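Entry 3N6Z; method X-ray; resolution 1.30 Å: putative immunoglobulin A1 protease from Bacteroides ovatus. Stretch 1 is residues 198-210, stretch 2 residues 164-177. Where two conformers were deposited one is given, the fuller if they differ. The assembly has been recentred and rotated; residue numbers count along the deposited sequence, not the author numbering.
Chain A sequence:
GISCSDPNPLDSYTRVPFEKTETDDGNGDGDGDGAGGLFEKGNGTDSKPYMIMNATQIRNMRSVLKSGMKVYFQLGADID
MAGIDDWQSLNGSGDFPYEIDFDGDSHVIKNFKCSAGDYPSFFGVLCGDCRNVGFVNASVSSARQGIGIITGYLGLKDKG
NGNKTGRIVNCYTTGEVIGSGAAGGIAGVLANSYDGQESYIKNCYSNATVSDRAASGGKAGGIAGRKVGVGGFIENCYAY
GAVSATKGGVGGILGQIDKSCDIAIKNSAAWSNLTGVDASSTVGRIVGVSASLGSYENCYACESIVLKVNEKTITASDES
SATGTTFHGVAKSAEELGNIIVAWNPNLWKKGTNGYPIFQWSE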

# COMPACT_ATOMS: atom_id res chain seq x y z
N GLU A 198 -14.03 3.67 -8.02
CA GLU A 198 -13.52 4.11 -6.74
C GLU A 198 -12.08 3.69 -6.54
O GLU A 198 -11.69 2.63 -7.03
CB GLU A 198 -14.32 3.46 -5.64
CG GLU A 198 -15.81 3.73 -5.68
CD GLU A 198 -16.53 3.03 -4.53
OE1 GLU A 198 -16.93 1.86 -4.72
OE2 GLU A 198 -16.61 3.60 -3.44
N SER A 199 -11.30 4.51 -5.85
CA SER A 199 -9.98 4.11 -5.38
C SER A 199 -10.06 3.69 -3.92
O SER A 199 -10.63 4.41 -3.08
CB SER A 199 -8.93 5.20 -5.55
OG SER A 199 -8.73 5.56 -6.91
N TYR A 200 -9.48 2.52 -3.60
CA TYR A 200 -9.53 2.01 -2.25
C TYR A 200 -8.49 0.92 -2.01
O TYR A 200 -7.95 0.31 -2.95
CB TYR A 200 -10.93 1.50 -1.89
CG TYR A 200 -11.53 0.43 -2.75
CD1 TYR A 200 -11.22 -0.91 -2.55
CD2 TYR A 200 -12.51 0.74 -3.70
CE1 TYR A 200 -11.84 -1.90 -3.27
CE2 TYR A 200 -13.16 -0.25 -4.44
CZ TYR A 200 -12.81 -1.57 -4.22
OH TYR A 200 -13.44 -2.57 -4.94
N ILE A 201 -8.23 0.72 -0.73
CA ILE A 201 -7.41 -0.38 -0.22
C ILE A 201 -8.29 -1.18 0.72
O ILE A 201 -8.85 -0.63 1.66
CB ILE A 201 -6.13 0.11 0.49
CG1 ILE A 201 -5.36 1.09 -0.40
CG2 ILE A 201 -5.25 -1.06 0.93
CD1 ILE A 201 -4.19 1.83 0.27
N LYS A 202 -8.42 -2.49 0.46
CA LYS A 202 -9.35 -3.33 1.20
C LYS A 202 -8.75 -4.70 1.50
O LYS A 202 -8.18 -5.32 0.59
CB LYS A 202 -10.64 -3.51 0.39
CG LYS A 202 -11.70 -4.41 1.04
CD LYS A 202 -12.96 -4.55 0.21
CE LYS A 202 -13.99 -5.40 0.95
NZ LYS A 202 -14.38 -4.78 2.26
N ASN A 203 -8.93 -5.20 2.73
CA ASN A 203 -8.46 -6.52 3.10
C ASN A 203 -6.95 -6.68 2.84
O ASN A 203 -6.51 -7.62 2.17
CB ASN A 203 -9.29 -7.63 2.42
CG ASN A 203 -10.57 -7.96 3.19
OD1 ASN A 203 -10.56 -8.09 4.44
ND2 ASN A 203 -11.67 -8.05 2.46
N CYS A 204 -6.20 -5.75 3.41
CA CYS A 204 -4.74 -5.75 3.31
C CYS A 204 -4.09 -5.58 4.66
O CYS A 204 -4.65 -5.03 5.59
CB CYS A 204 -4.22 -4.61 2.41
SG CYS A 204 -4.73 -4.74 0.67
N TYR A 205 -2.88 -6.08 4.79
CA TYR A 205 -2.05 -5.77 5.95
C TYR A 205 -0.60 -5.48 5.53
O TYR A 205 -0.16 -5.81 4.42
CB TYR A 205 -2.10 -6.90 7.01
CG TYR A 205 -1.39 -8.18 6.65
CD1 TYR A 205 -2.06 -9.19 5.98
CD2 TYR A 205 -0.07 -8.41 7.02
CE1 TYR A 205 -1.42 -10.39 5.66
CE2 TYR A 205 0.57 -9.62 6.74
CZ TYR A 205 -0.11 -10.62 6.05
OH TYR A 205 0.51 -11.82 5.73
N SER A 206 0.13 -4.87 6.45
CA SER A 206 1.55 -4.69 6.28
C SER A 206 2.29 -4.83 7.59
O SER A 206 1.78 -4.41 8.64
CB SER A 206 1.85 -3.32 5.69
OG SER A 206 3.22 -3.12 5.42
N ASN A 207 3.48 -5.42 7.51
CA ASN A 207 4.48 -5.43 8.56
C ASN A 207 5.77 -4.69 8.14
O ASN A 207 6.85 -4.84 8.77
CB ASN A 207 4.78 -6.89 8.95
CG ASN A 207 5.74 -6.97 10.09
OD1 ASN A 207 5.83 -6.05 10.90
ND2 ASN A 207 6.49 -8.06 10.16
N ALA A 208 5.71 -3.88 7.10
CA ALA A 208 6.89 -3.13 6.68
C ALA A 208 7.22 -2.01 7.64
O ALA A 208 6.31 -1.39 8.15
CB ALA A 208 6.65 -2.58 5.28
N THR A 209 8.52 -1.74 7.88
CA THR A 209 8.93 -0.49 8.51
C THR A 209 8.70 0.62 7.50
O THR A 209 9.03 0.48 6.31
CB THR A 209 10.36 -0.46 9.02
OG1 THR A 209 11.24 -0.64 7.91
CG2 THR A 209 10.56 -1.55 10.06
N VAL A 210 8.10 1.71 7.95
CA VAL A 210 7.66 2.79 7.06
C VAL A 210 8.23 4.10 7.61
O VAL A 210 7.94 4.46 8.75
CB VAL A 210 6.11 2.88 6.99
CG1 VAL A 210 5.67 4.04 6.13
CG2 VAL A 210 5.51 1.54 6.46
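Stretch 2 164-177: KTGRIVNCYTTGEV

Stretch 2 runs alongside stretch 1 as a parallel neighbour. Strand 166-169 follows strand 200-202 at 8°, with axes 4.9 Å apart, and strand 172-174 follows 204-206 at 4° and 4.8 Å. The register is the same throughout, from S199 opposite G166 to V210 opposite V177; only around A208, nearest T174, is it locally disturbed.

The backbone ladder alternates in the parallel manner. I168 N donates to Y200 O (3.1 Å), K202 N to I168 O (3.0 Å) and N170 N to K202 O (3.1 Å). Both N203 and N170 adopt left-handed backbone angles, phi/psi 56/54 and 57/46, so the two chains bend together. Beyond the bend, T173 N reaches Y205 O (3.2 Å) and N207 N reaches T173 O (2.9 Å); further on, V177 N donates to T209 O (2.8 Å).

Paired residues share a face, so their side chains lie side by side. R167, m at chi1 and t at chi2, lays its aliphatic part over the p rotamer of Y200, with CG 3.6 Å from the ring centroid and close to the ring normal. The m turn at chi3 goes with a guanidinium that reaches back along the chain, where R167 NH1 donates both to E198 O (2.8 Å) and to T165 OG1 (2.9 Å). On the same face V169, t at chi1, places CG2 3.7 Å from Y200 CE1. I201 and I168 lie on the other face, both with m,t side chains.

Y205 and Y172 repeat each other as p rotamers with chi2 near perpendicular. Their planes are within 6° and the centroids 4.7 Å apart, but the rings are slid so that they barely overlap. Instead, Y172 CB sits over the Y205 ring, 3.5 Å from its centroid, while Y205 OH lies over the Y172 ring, 3.4 Å from CD1. Behind them, S206 (t) and T173 (p) bring OG and OG1 to 2.8 Å, and S206 OG also accepts from A208 N (3.1 Å).

C204 and C171 are both m; C204 SG accepts from C171 N at 3.5 Å and packs 3.8 Å from I168 CG2. N170 points away at CB, yet its end returns, and a water accepts from N203 ND2 (2.8 Å) and donates to N170 OD1 (2.9 Å). At G175, phi/psi of 121/-129 would jam a CB against the preceding carbonyl, which by itself calls for glycine. V210 and V177 close the contact as matched t rotamers.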

# COMPACT_ATOMS: atom_id res chain seq x y z
N LYS A 164 -8.85 5.50 -14.46
CA LYS A 164 -7.65 6.01 -13.79
C LYS A 164 -7.70 5.89 -12.27
O LYS A 164 -6.70 6.22 -11.60
CB LYS A 164 -7.41 7.46 -14.25
CG LYS A 164 -7.28 7.60 -15.78
CD LYS A 164 -6.33 6.62 -16.43
CE LYS A 164 -6.07 6.87 -17.89
NZ LYS A 164 -5.23 5.78 -18.52
N THR A 165 -8.80 5.38 -11.71
CA THR A 165 -8.83 5.01 -10.29
C THR A 165 -8.05 3.70 -10.12
O THR A 165 -7.75 2.99 -11.08
CB THR A 165 -10.30 4.82 -9.78
OG1 THR A 165 -10.93 3.77 -10.55
CG2 THR A 165 -11.11 6.11 -9.90
N GLY A 166 -7.70 3.39 -8.89
CA GLY A 166 -6.95 2.17 -8.58
C GLY A 166 -7.35 1.53 -7.29
O GLY A 166 -7.72 2.22 -6.35
N ARG A 167 -7.30 0.19 -7.24
CA ARG A 167 -7.69 -0.58 -6.08
C ARG A 167 -6.65 -1.65 -5.78
O ARG A 167 -6.13 -2.31 -6.70
CB ARG A 167 -9.02 -1.24 -6.31
CG ARG A 167 -10.17 -0.24 -6.48
CD ARG A 167 -11.33 -0.79 -7.27
NE ARG A 167 -10.96 -1.03 -8.67
CZ ARG A 167 -10.81 -0.08 -9.60
NH1 ARG A 167 -11.11 1.18 -9.34
NH2 ARG A 167 -10.35 -0.41 -10.80
N ILE A 168 -6.37 -1.84 -4.49
CA ILE A 168 -5.51 -2.90 -3.99
C ILE A 168 -6.33 -3.68 -2.98
O ILE A 168 -6.80 -3.13 -1.97
CB ILE A 168 -4.20 -2.37 -3.35
CG1 ILE A 168 -3.35 -1.67 -4.43
CG2 ILE A 168 -3.43 -3.51 -2.67
CD1 ILE A 168 -2.10 -0.96 -3.89
N VAL A 169 -6.51 -4.98 -3.23
CA VAL A 169 -7.43 -5.82 -2.46
C VAL A 169 -6.75 -7.18 -2.15
O VAL A 169 -6.17 -7.81 -3.05
CB VAL A 169 -8.76 -5.99 -3.25
CG1 VAL A 169 -9.74 -6.82 -2.47
CG2 VAL A 169 -9.36 -4.61 -3.58
N ASN A 170 -6.89 -7.65 -0.92
CA ASN A 170 -6.37 -8.97 -0.54
C ASN A 170 -4.86 -9.06 -0.80
O ASN A 170 -4.37 -10.04 -1.38
CB ASN A 170 -7.07 -10.14 -1.25
CG ASN A 170 -8.57 -10.05 -1.24
OD1 ASN A 170 -9.21 -9.52 -0.34
ND2 ASN A 170 -9.16 -10.60 -2.31
N CYS A 171 -4.13 -8.03 -0.38
CA CYS A 171 -2.69 -7.99 -0.56
C CYS A 171 -1.98 -7.71 0.77
O CYS A 171 -2.58 -7.20 1.71
CB CYS A 171 -2.27 -6.93 -1.59
SG CYS A 171 -2.83 -7.24 -3.26
N TYR A 172 -0.69 -7.97 0.81
CA TYR A 172 0.11 -7.62 1.97
C TYR A 172 1.52 -7.31 1.59
O TYR A 172 2.00 -7.71 0.51
CB TYR A 172 0.05 -8.72 3.04
CG TYR A 172 0.89 -9.97 2.82
CD1 TYR A 172 2.17 -10.05 3.34
CD2 TYR A 172 0.35 -11.10 2.22
CE1 TYR A 172 2.91 -11.24 3.26
CE2 TYR A 172 1.08 -12.29 2.11
CZ TYR A 172 2.34 -12.36 2.65
OH TYR A 172 3.05 -13.54 2.59
N THR A 173 2.20 -6.58 2.48
CA THR A 173 3.61 -6.28 2.34
C THR A 173 4.37 -6.45 3.63
O THR A 173 3.84 -6.22 4.74
CB THR A 173 3.88 -4.86 1.80
OG1 THR A 173 3.51 -3.91 2.78
CG2 THR A 173 3.10 -4.59 0.50
N THR A 174 5.61 -6.85 3.48
CA THR A 174 6.61 -6.88 4.57
C THR A 174 7.91 -6.34 4.01
O THR A 174 8.14 -6.36 2.79
CB THR A 174 6.81 -8.29 5.19
OG1 THR A 174 7.80 -9.04 4.45
CG2 THR A 174 5.47 -9.09 5.23
N GLY A 175 8.79 -5.85 4.91
CA GLY A 175 10.06 -5.27 4.52
C GLY A 175 10.21 -3.83 4.97
O GLY A 175 9.99 -3.54 6.14
N GLU A 176 10.58 -2.95 4.05
CA GLU A 176 10.87 -1.56 4.37
C GLU A 176 10.53 -0.61 3.26
O GLU A 176 10.71 -0.91 2.07
CB GLU A 176 12.33 -1.36 4.77
CG GLU A 176 13.31 -1.63 3.66
CD GLU A 176 14.77 -1.31 4.00
OE1 GLU A 176 15.05 -0.68 5.04
OE2 GLU A 176 15.65 -1.67 3.21
N VAL A 177 10.02 0.56 3.67
CA VAL A 177 9.71 1.68 2.81
C VAL A 177 10.38 2.91 3.43
O VAL A 177 10.13 3.24 4.61
CB VAL A 177 8.16 1.99 2.85
CG1 VAL A 177 7.86 3.26 2.06
CG2 VAL A 177 7.39 0.83 2.42
O HOH W 1 -11.67 -8.08 -0.36
O HOH W 2 8.84 -6.57 7.72
O HOH W 3 11.65 2.28 6.89